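Local coordinates for protein chitinase (Thermococcus chitonophagus, PDB 5XSW) that probably hydrolyses chitin as an endochitinase, with a glycan bound in the mainly helical part of this C-terminal fragment of a longer protein, at residues I249-E253 with S292-A296; S299-R304 with I331-Y336; H147-M153 with F199-F205. The contacts are given in a common frame with arbitrary orientation. Residues are numbered along the deposited sequence.

In the fold
All three contacts are buried in the mainly helical part of the chain that follows the strand-rich N-terminal region. Contact 3 closes first along the sequence, then contact 1, then contact 2. Helix 288-311 is common to contacts 1 and 2, whose centres lie about 12 Å apart; Tyr336 OH of contact 2 probably hydrogen-bonds Phe250 O of contact 1 at 2.6 Å. Contacts 2 and 3, about 13 Å apart between centres, meet where Leu300 packs on Phe151 and Phe205. Contacts 1 and 3 do not touch, and their centres are about 16 Å apart. Helix 288-311 thus connects the glycan-binding loop carrying Gln251 with the start of helix 203-214, whose C-terminal end carries Lys212, Glu213 and Asn214 of the pocket.

Contact 1: I249-E253 with S292-A296; sequences IFQVE and SPIVA. With NAG (2-acetamido-2-deoxy-beta-D-glucopyranose), chain C.
The loop 249-253 lies against one turn of helix 288-311, the turn 292-296, which is kinked at Pro293 because the proline nitrogen makes no bond to the turn before. No hydrogen bond crosses between the segments; the contact is apolar. Phe250, with chi1 m, points toward the helix and contributes the most buried surface. Phe250 CA is 6.6 Å from Ala296 CA. Ala296 CB sits over one face of the Phe250 ring, 3.8 Å from the centroid and 21° off the ring normal, a CH-pi contact. On the same ring, Phe250 CE2 reaches Pro293 CA at 3.5 Å and Phe250 CD2 lies 3.7 Å from Ser292 O. Val252, in the t rotamer and an extended backbone (-81/122), adds looser packing: Val252 CG1 to Val295 CG1 and Val252 CG2 to Ala296 CA, both 4.4 Å. Between these two inward residues Gln251 has left-handed backbone angles (57/46) and its side chain is out of reach of the helix segment; NAG O3 donates a hydrogen bond to Gln251 OE1 at 2.7 Å. The same sugar is also bound by Glu213. A hydrophobic underside and a sugar-facing polar residue make this loop part of the wall of the glycan pocket.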
loop_
_atom_site.group_PDB
_atom_site.type_symbol
_atom_site.label_atom_id
_atom_site.label_comp_id
_atom_site.label_asym_id
_atom_site.label_seq_id
_atom_site.Cartn_x
_atom_site.Cartn_y
_atom_site.Cartn_z
ATOM N N ILE A 249 10.998 5.512 12.809
ATOM C CA ILE A 249 12.389 5.819 12.501
ATOM C C ILE A 249 12.811 5.197 11.168
ATOM O O ILE A 249 13.800 5.609 10.631
ATOM C CB ILE A 249 13.330 5.337 13.608
ATOM C CG1 ILE A 249 13.193 3.823 13.867
ATOM C CG2 ILE A 249 13.013 6.078 14.988
ATOM C CD1 ILE A 249 14.317 3.280 14.878
ATOM N N PHE A 250 12.061 4.230 10.666
ATOM C CA PHE A 250 12.316 3.630 9.308
ATOM C C PHE A 250 11.543 4.294 8.181
ATOM O O PHE A 250 11.742 3.960 7.012
ATOM C CB PHE A 250 11.919 2.144 9.360
ATOM C CG PHE A 250 12.818 1.360 10.302
ATOM C CD1 PHE A 250 14.145 1.081 9.909
ATOM C CD2 PHE A 250 12.365 1.022 11.589
ATOM C CE1 PHE A 250 15.017 0.364 10.778
ATOM C CE2 PHE A 250 13.223 0.305 12.510
ATOM C CZ PHE A 250 14.529 -0.036 12.081
ATOM N N GLN A 251 10.602 5.185 8.549
ATOM C CA GLN A 251 9.773 5.947 7.551
ATOM C C GLN A 251 9.040 5.015 6.643
ATOM O O GLN A 251 9.035 5.160 5.422
ATOM C CB GLN A 251 10.640 6.940 6.751
ATOM C CG GLN A 251 11.272 8.007 7.722
ATOM C CD GLN A 251 10.213 9.107 8.083
ATOM O OE1 GLN A 251 9.896 9.939 7.224
ATOM N NE2 GLN A 251 9.630 9.057 9.295
ATOM N N VAL A 252 8.427 4.012 7.244
ATOM C CA VAL A 252 7.548 3.124 6.500
ATOM C C VAL A 252 6.161 3.843 6.375
ATOM O O VAL A 252 5.541 4.109 7.397
ATOM C CB VAL A 252 7.333 1.763 7.219
ATOM C CG1 VAL A 252 6.260 0.932 6.437
ATOM C CG2 VAL A 252 8.693 0.966 7.336
ATOM N N GLU A 253 5.686 4.072 5.154
ATOM C CA GLU A 253 4.367 4.720 4.934
ATOM C C GLU A 253 3.198 3.775 4.988
ATOM O O GLU A 253 3.363 2.548 4.846
ATOM C CB GLU A 253 4.387 5.438 3.566
ATOM C CG GLU A 253 5.420 6.544 3.590
ATOM C CD GLU A 253 5.409 7.406 2.324
ATOM O OE1 GLU A 253 4.319 7.588 1.745
ATOM O OE2 GLU A 253 6.486 7.877 1.905
ATOM N N SER A 292 8.563 -2.068 15.001
ATOM C CA SER A 292 8.931 -1.323 13.793
ATOM C C SER A 292 10.182 -1.920 13.063
ATOM O O SER A 292 10.182 -1.971 11.849
ATOM C CB SER A 292 9.148 0.178 14.064
ATOM O OG SER A 292 10.222 0.532 14.924
ATOM N N PRO A 293 11.220 -2.371 13.791
ATOM C CA PRO A 293 12.295 -3.017 13.007
ATOM C C PRO A 293 11.865 -4.337 12.347
ATOM O O PRO A 293 12.340 -4.653 11.252
ATOM C CB PRO A 293 13.430 -3.227 14.063
ATOM C CG PRO A 293 12.663 -3.237 15.414
ATOM C CD PRO A 293 11.619 -2.149 15.191
ATOM N N ILE A 294 10.931 -5.060 12.935
ATOM C CA ILE A 294 10.412 -6.256 12.261
ATOM C C ILE A 294 9.596 -5.890 11.012
ATOM O O ILE A 294 9.745 -6.503 9.931
ATOM C CB ILE A 294 9.583 -7.084 13.276
ATOM C CG1 ILE A 294 10.571 -7.646 14.322
ATOM C CG2 ILE A 294 8.833 -8.232 12.553
ATOM C CD1 ILE A 294 9.871 -7.881 15.702
ATOM N N VAL A 295 8.772 -4.844 11.112
ATOM C CA VAL A 295 8.037 -4.361 9.921
ATOM C C VAL A 295 9.012 -3.930 8.802
ATOM O O VAL A 295 8.822 -4.290 7.675
ATOM C CB VAL A 295 7.086 -3.171 10.288
ATOM C CG1 VAL A 295 6.401 -2.573 9.024
ATOM C CG2 VAL A 295 6.045 -3.687 11.287
ATOM N N ALA A 296 10.011 -3.139 9.137
ATOM C CA ALA A 296 10.990 -2.727 8.149
ATOM C C ALA A 296 11.679 -3.941 7.495
ATOM O O ALA A 296 11.830 -3.976 6.266
ATOM C CB ALA A 296 12.057 -1.785 8.774
HETATM C C1 NAG C . 14.567 11.756 5.122
HETATM C C2 NAG C . 13.103 11.635 5.315
HETATM C C3 NAG C . 12.576 10.331 4.740
HETATM C C4 NAG C . 12.997 10.114 3.317
HETATM C C5 NAG C . 14.466 10.209 3.241
HETATM C C6 NAG C . 14.877 10.070 1.800
HETATM C C7 NAG C . 11.870 12.622 7.296
HETATM C C8 NAG C . 11.596 12.604 8.823
HETATM N N2 NAG C . 12.806 11.715 6.761
HETATM O O3 NAG C . 11.136 10.247 4.810
HETATM O O4 NAG C . 12.706 8.764 2.898
HETATM O O5 NAG C . 14.938 11.519 3.717
HETATM O O6 NAG C . 16.279 10.304 1.855
HETATM O O7 NAG C . 11.291 13.379 6.509
#

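Contact 2: S299-R304 with I331-Y336; sequences SLTMER and IIDFGY
Segment 299-304 of helix 288-311 crosses segment 331-336 of helix 327-338 with axes 9.6 Å apart at closest approach and a signed angle of 117°, so the pair is steeply crossed. Two CA pairs set the register, Leu300 with Tyr336 and Glu303 with Ile332, both at 6.6 Å. The apolar packing centres on Leu300 (chi1 m, chi2 t), whose CD2 lies 3.6 Å from Ile332 CG2 and 3.6 Å from Tyr336 CD1. Ile332, m at both chi angles, buries the most surface and also brings its CD1 to 3.9 Å from Arg304 N. The polar part belongs to Glu303, which points its extended side chain (chi1 m, chi2 t) at the backbone of the other helix: Glu303 OE1 is 2.6 Å from Ile332 O, and Glu303 OE2 is 3.2 Å from Tyr336 CA and near the edge of its ring. Gly335 makes this approach possible, since a CB there would clash with Glu303 OE1. The remaining polar ends find partners outside the segments: Ser299 OG with Asn256, Arg304 in a salt bridge with Glu328, and Tyr336 OH with Phe250 O. On the far side of helix 327-338, Asp333 hydrogen-bonds His374 of the glycan pocket. This is a buried helix-helix crossing in the helical domain, with the Glu303 carboxylate seated over Gly335, next to that pocket.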
loop_
_atom_site.group_PDB
_atom_site.type_symbol
_atom_site.label_atom_id
_atom_site.label_comp_id
_atom_site.label_asym_id
_atom_site.label_seq_id
_atom_site.Cartn_x
_atom_site.Cartn_y
_atom_site.Cartn_z
ATOM N N SER A 299 9.320 -5.538 5.092
ATOM C CA SER A 299 9.222 -4.725 3.884
ATOM C C SER A 299 10.403 -4.956 2.926
ATOM O O SER A 299 10.237 -5.036 1.702
ATOM C CB SER A 299 9.164 -3.224 4.266
ATOM O OG SER A 299 8.817 -2.455 3.114
ATOM N N LEU A 300 11.601 -4.996 3.484
ATOM C CA LEU A 300 12.806 -5.291 2.725
ATOM C C LEU A 300 12.770 -6.707 2.164
ATOM O O LEU A 300 13.125 -6.951 1.024
ATOM C CB LEU A 300 14.031 -5.098 3.602
ATOM C CG LEU A 300 14.287 -3.653 4.010
ATOM C CD1 LEU A 300 15.121 -3.582 5.272
ATOM C CD2 LEU A 300 14.949 -2.910 2.873
ATOM N N THR A 301 12.287 -7.625 2.982
ATOM C CA THR A 301 12.177 -9.016 2.604
ATOM C C THR A 301 11.245 -9.137 1.412
ATOM O O THR A 301 11.498 -9.900 0.503
ATOM C CB THR A 301 11.656 -9.867 3.770
ATOM O OG1 THR A 301 12.654 -9.923 4.787
ATOM C CG2 THR A 301 11.316 -11.269 3.311
ATOM N N MET A 302 10.186 -8.342 1.414
ATOM C CA MET A 302 9.214 -8.371 0.345
ATOM C C MET A 302 9.880 -8.028 -0.982
ATOM O O MET A 302 9.599 -8.653 -1.979
ATOM C CB MET A 302 8.082 -7.385 0.624
ATOM C CG MET A 302 7.112 -7.202 -0.528
ATOM S SD MET A 302 7.640 -5.972 -1.734
ATOM C CE MET A 302 7.238 -4.459 -0.872
ATOM N N GLU A 303 10.772 -7.050 -0.986
ATOM C CA GLU A 303 11.434 -6.686 -2.224
ATOM C C GLU A 303 12.246 -7.863 -2.757
ATOM O O GLU A 303 12.159 -8.201 -3.925
ATOM C CB GLU A 303 12.380 -5.514 -1.997
ATOM C CG GLU A 303 11.755 -4.263 -1.416
ATOM C CD GLU A 303 12.796 -3.220 -1.081
ATOM O OE1 GLU A 303 13.760 -3.100 -1.844
ATOM O OE2 GLU A 303 12.661 -2.541 -0.058
ATOM N N ARG A 304 12.997 -8.500 -1.870
ATOM C CA ARG A 304 13.849 -9.613 -2.240
ATOM C C ARG A 304 13.037 -10.789 -2.740
ATOM O O ARG A 304 13.366 -11.376 -3.751
ATOM C CB ARG A 304 14.713 -10.035 -1.056
ATOM C CG ARG A 304 15.833 -10.998 -1.398
ATOM C CD ARG A 304 16.933 -10.937 -0.361
ATOM N NE ARG A 304 17.993 -11.915 -0.560
ATOM C CZ ARG A 304 18.003 -13.127 -0.028
ATOM N NH1 ARG A 304 16.999 -13.540 0.724
ATOM N NH2 ARG A 304 19.020 -13.936 -0.255
ATOM N N ILE A 331 20.487 -2.491 -4.585
ATOM C CA ILE A 331 19.195 -2.706 -5.257
ATOM C C ILE A 331 18.073 -2.700 -4.213
ATOM O O ILE A 331 17.040 -2.018 -4.350
ATOM C CB ILE A 331 19.182 -4.014 -6.005
ATOM C CG1 ILE A 331 20.142 -3.925 -7.208
ATOM C CG2 ILE A 331 17.757 -4.352 -6.517
ATOM C CD1 ILE A 331 20.369 -5.245 -7.934
ATOM N N ILE A 332 18.277 -3.465 -3.162
ATOM C CA ILE A 332 17.253 -3.559 -2.125
ATOM C C ILE A 332 17.058 -2.182 -1.417
ATOM O O ILE A 332 15.920 -1.784 -1.185
ATOM C CB ILE A 332 17.600 -4.651 -1.061
ATOM C CG1 ILE A 332 17.536 -6.079 -1.632
ATOM C CG2 ILE A 332 16.643 -4.597 0.162
ATOM C CD1 ILE A 332 16.258 -6.427 -2.406
ATOM N N ASP A 333 18.140 -1.488 -1.066
ATOM C CA ASP A 333 17.988 -0.168 -0.459
ATOM C C ASP A 333 17.336 0.837 -1.440
ATOM O O ASP A 333 16.507 1.647 -1.061
ATOM C CB ASP A 333 19.318 0.410 -0.035
ATOM C CG ASP A 333 19.148 1.708 0.683
ATOM O OD1 ASP A 333 18.634 1.655 1.814
ATOM O OD2 ASP A 333 19.419 2.806 0.120
ATOM N N PHE A 334 17.758 0.818 -2.693
ATOM C CA PHE A 334 17.110 1.701 -3.675
ATOM C C PHE A 334 15.587 1.457 -3.764
ATOM O O PHE A 334 14.800 2.394 -3.795
ATOM C CB PHE A 334 17.794 1.528 -5.063
ATOM C CG PHE A 334 17.156 2.351 -6.168
ATOM C CD1 PHE A 334 17.349 3.735 -6.221
ATOM C CD2 PHE A 334 16.364 1.739 -7.098
ATOM C CE1 PHE A 334 16.765 4.491 -7.250
ATOM C CE2 PHE A 334 15.802 2.455 -8.147
ATOM C CZ PHE A 334 15.989 3.843 -8.222
ATOM N N GLY A 335 15.182 0.193 -3.799
ATOM C CA GLY A 335 13.795 -0.224 -3.882
ATOM C C GLY A 335 13.033 0.214 -2.613
ATOM O O GLY A 335 11.806 0.435 -2.614
ATOM N N TYR A 336 13.746 0.269 -1.506
ATOM C CA TYR A 336 13.096 0.657 -0.227
ATOM C C TYR A 336 12.726 2.109 -0.292
ATOM O O TYR A 336 11.606 2.505 0.093
ATOM C CB TYR A 336 14.020 0.438 0.960
ATOM C CG TYR A 336 13.315 0.761 2.295
ATOM C CD1 TYR A 336 12.573 -0.203 2.948
ATOM C CD2 TYR A 336 13.449 2.013 2.867
ATOM C CE1 TYR A 336 11.951 0.058 4.185
ATOM C CE2 TYR A 336 12.827 2.319 4.089
ATOM C CZ TYR A 336 12.075 1.343 4.724
ATOM O OH TYR A 336 11.475 1.637 5.928
#

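Contact 3: H147-M153 with F199-F205; sequences HQNGFIM and FKVNPNF
Two backbone hydrogen bonds join the segments in antiparallel fashion: Asn202 N donates to Phe151 O at 3.0 Å and Met153 N to Lys200 O at 3.0 Å. Between them Ile152 and Val201, CA atoms 4.9 Å apart, form a single beta bridge as a non-hydrogen-bonded pair. CA-H...O contacts flank it, from Val201 CA to Phe151 O at 3.4 Å and from Ile152 CA to Lys200 O at 3.5 Å. A third hydrogen bond runs from Asn202 ND2 to Gly150 O at 3.0 Å; ND2 also bonds Asp386. With chi1 t, the same side chain serves as the N-cap of helix 203-214, Asn202 OD1 accepting from Asn204 N at 3.0 Å. The bridge thus pins the loop 147-153 to the short turn linking helices 186-199 and 203-214, where Lys200 takes positive phi (69/24). At one margin a water joins His147 NE2 to Asn204 ND2, 2.8 Å from each. Beyond the polar core, Phe151 (chi1 t) directs its ring edge at the face of Phe205 in a T-shaped pair, centroids 5.4 Å apart and planes at 62°, while Phe151 CA lies over that face, 4.2 Å from the centroid, as a CH-pi contact. Phe151 CE1 also meets Val201 CG2 at 3.6 Å. Met153 CE packs 3.9 Å from Pro203 CD, and Leu300 of helix 288-311 packs against both phenyl rings.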
loop_
_atom_site.group_PDB
_atom_site.type_symbol
_atom_site.label_atom_id
_atom_site.label_comp_id
_atom_site.label_asym_id
_atom_site.label_seq_id
_atom_site.Cartn_x
_atom_site.Cartn_y
_atom_site.Cartn_z
ATOM N N HIS A 147 33.513 -7.839 9.268
ATOM C CA HIS A 147 32.880 -8.494 8.130
ATOM C C HIS A 147 32.344 -7.452 7.150
ATOM O O HIS A 147 32.523 -6.265 7.353
ATOM C CB HIS A 147 31.756 -9.396 8.590
ATOM C CG HIS A 147 30.642 -8.658 9.309
ATOM N ND1 HIS A 147 29.431 -8.349 8.707
ATOM C CD2 HIS A 147 30.577 -8.148 10.572
ATOM C CE1 HIS A 147 28.647 -7.730 9.581
ATOM N NE2 HIS A 147 29.319 -7.584 10.717
ATOM N N GLN A 148 31.709 -7.893 6.077
ATOM C CA GLN A 148 31.232 -6.916 5.093
ATOM C C GLN A 148 29.838 -7.323 4.586
ATOM O O GLN A 148 29.497 -7.105 3.416
ATOM C CB GLN A 148 32.266 -6.777 3.931
ATOM C CG GLN A 148 33.494 -5.838 4.318
ATOM C CD GLN A 148 33.148 -4.312 4.577
ATOM O OE1 GLN A 148 33.331 -3.481 3.674
ATOM N NE2 GLN A 148 32.698 -3.947 5.823
ATOM N N ASN A 149 29.027 -7.935 5.436
ATOM C CA ASN A 149 27.659 -8.285 5.003
ATOM C C ASN A 149 26.803 -7.010 4.762
ATOM O O ASN A 149 26.936 -6.012 5.498
ATOM C CB ASN A 149 26.960 -9.163 6.050
ATOM C CG ASN A 149 27.595 -10.562 6.162
ATOM O OD1 ASN A 149 27.232 -11.485 5.439
ATOM N ND2 ASN A 149 28.471 -10.714 7.111
ATOM N N GLY A 150 25.931 -7.050 3.772
ATOM C CA GLY A 150 25.088 -5.882 3.544
ATOM C C GLY A 150 23.752 -6.182 4.177
ATOM O O GLY A 150 23.672 -6.406 5.379
ATOM N N PHE A 151 22.710 -6.224 3.360
ATOM C CA PHE A 151 21.346 -6.444 3.813
ATOM C C PHE A 151 21.157 -7.873 4.434
ATOM O O PHE A 151 20.622 -8.027 5.522
ATOM C CB PHE A 151 20.389 -6.257 2.588
ATOM C CG PHE A 151 19.009 -6.788 2.803
ATOM C CD1 PHE A 151 18.292 -6.411 3.941
ATOM C CD2 PHE A 151 18.394 -7.574 1.845
ATOM C CE1 PHE A 151 16.991 -6.848 4.137
ATOM C CE2 PHE A 151 17.083 -8.049 2.076
ATOM C CZ PHE A 151 16.399 -7.669 3.221
ATOM N N ILE A 152 21.593 -8.907 3.715
ATOM C CA ILE A 152 21.419 -10.325 4.175
ATOM C C ILE A 152 22.731 -10.815 4.785
ATOM O O ILE A 152 23.782 -10.571 4.207
ATOM C CB ILE A 152 20.982 -11.284 3.001
ATOM C CG1 ILE A 152 19.583 -10.870 2.459
ATOM C CG2 ILE A 152 20.975 -12.793 3.436
ATOM C CD1 ILE A 152 18.456 -11.173 3.472
ATOM N N MET A 153 22.654 -11.528 5.914
ATOM C CA MET A 153 23.848 -11.919 6.635
ATOM C C MET A 153 24.306 -13.294 6.078
ATOM O O MET A 153 24.084 -14.315 6.720
ATOM C CB MET A 153 23.585 -12.014 8.150
ATOM C CG MET A 153 24.972 -12.161 8.951
ATOM S SD MET A 153 25.806 -10.576 9.133
ATOM C CE MET A 153 25.106 -9.927 10.640
ATOM N N PHE A 199 14.582 -13.269 9.699
ATOM C CA PHE A 199 14.598 -12.979 8.229
ATOM C C PHE A 199 16.018 -12.840 7.692
ATOM O O PHE A 199 16.209 -12.562 6.511
ATOM C CB PHE A 199 13.757 -11.691 7.899
ATOM C CG PHE A 199 12.304 -11.841 8.316
ATOM C CD1 PHE A 199 11.474 -12.689 7.609
ATOM C CD2 PHE A 199 11.796 -11.150 9.437
ATOM C CE1 PHE A 199 10.135 -12.901 8.029
ATOM C CE2 PHE A 199 10.474 -11.323 9.821
ATOM C CZ PHE A 199 9.661 -12.236 9.135
ATOM N N LYS A 200 17.008 -13.058 8.571
ATOM C CA LYS A 200 18.452 -13.074 8.215
ATOM C C LYS A 200 18.949 -11.709 7.838
ATOM O O LYS A 200 19.960 -11.575 7.133
ATOM C CB LYS A 200 18.744 -14.069 7.061
ATOM C CG LYS A 200 17.979 -15.415 7.246
ATOM C CD LYS A 200 18.258 -16.026 8.663
ATOM C CE LYS A 200 17.358 -17.273 8.814
ATOM N NZ LYS A 200 17.550 -17.957 10.172
ATOM N N VAL A 201 18.258 -10.669 8.327
ATOM C CA VAL A 201 18.700 -9.302 8.070
ATOM C C VAL A 201 19.754 -8.827 9.062
ATOM O O VAL A 201 19.559 -8.958 10.292
ATOM C CB VAL A 201 17.460 -8.308 8.157
ATOM C CG1 VAL A 201 17.910 -6.850 7.842
ATOM C CG2 VAL A 201 16.405 -8.831 7.138
ATOM N N ASN A 202 20.859 -8.321 8.520
ATOM C CA ASN A 202 21.995 -7.741 9.237
ATOM C C ASN A 202 21.529 -6.560 10.090
ATOM O O ASN A 202 21.039 -5.575 9.552
ATOM C CB ASN A 202 23.023 -7.245 8.208
ATOM C CG ASN A 202 24.269 -6.614 8.828
ATOM O OD1 ASN A 202 24.466 -6.590 10.057
ATOM N ND2 ASN A 202 25.146 -6.132 7.968
ATOM N N PRO A 203 21.665 -6.657 11.414
ATOM C CA PRO A 203 21.249 -5.547 12.272
ATOM C C PRO A 203 21.928 -4.253 11.887
ATOM O O PRO A 203 21.307 -3.198 12.040
ATOM C CB PRO A 203 21.710 -5.988 13.715
ATOM C CG PRO A 203 21.815 -7.495 13.628
ATOM C CD PRO A 203 22.226 -7.796 12.167
ATOM N N ASN A 204 23.172 -4.294 11.396
ATOM C CA ASN A 204 23.836 -3.040 11.042
ATOM C C ASN A 204 23.121 -2.348 9.831
ATOM O O ASN A 204 23.125 -1.124 9.691
ATOM C CB ASN A 204 25.288 -3.305 10.649
ATOM C CG ASN A 204 26.157 -3.681 11.858
ATOM O OD1 ASN A 204 25.852 -3.324 13.003
ATOM N ND2 ASN A 204 27.229 -4.437 11.595
ATOM N N PHE A 205 22.543 -3.158 8.965
ATOM C CA PHE A 205 21.859 -2.585 7.787
ATOM C C PHE A 205 20.579 -1.836 8.300
ATOM O O PHE A 205 20.309 -0.724 7.877
ATOM C CB PHE A 205 21.469 -3.669 6.795
ATOM C CG PHE A 205 20.675 -3.115 5.624
ATOM C CD1 PHE A 205 21.350 -2.488 4.593
ATOM C CD2 PHE A 205 19.266 -3.149 5.625
ATOM C CE1 PHE A 205 20.654 -1.899 3.510
ATOM C CE2 PHE A 205 18.535 -2.552 4.551
ATOM C CZ PHE A 205 19.256 -1.937 3.498
HETATM O O HOH W 1 29.053 -6.049 13.022
#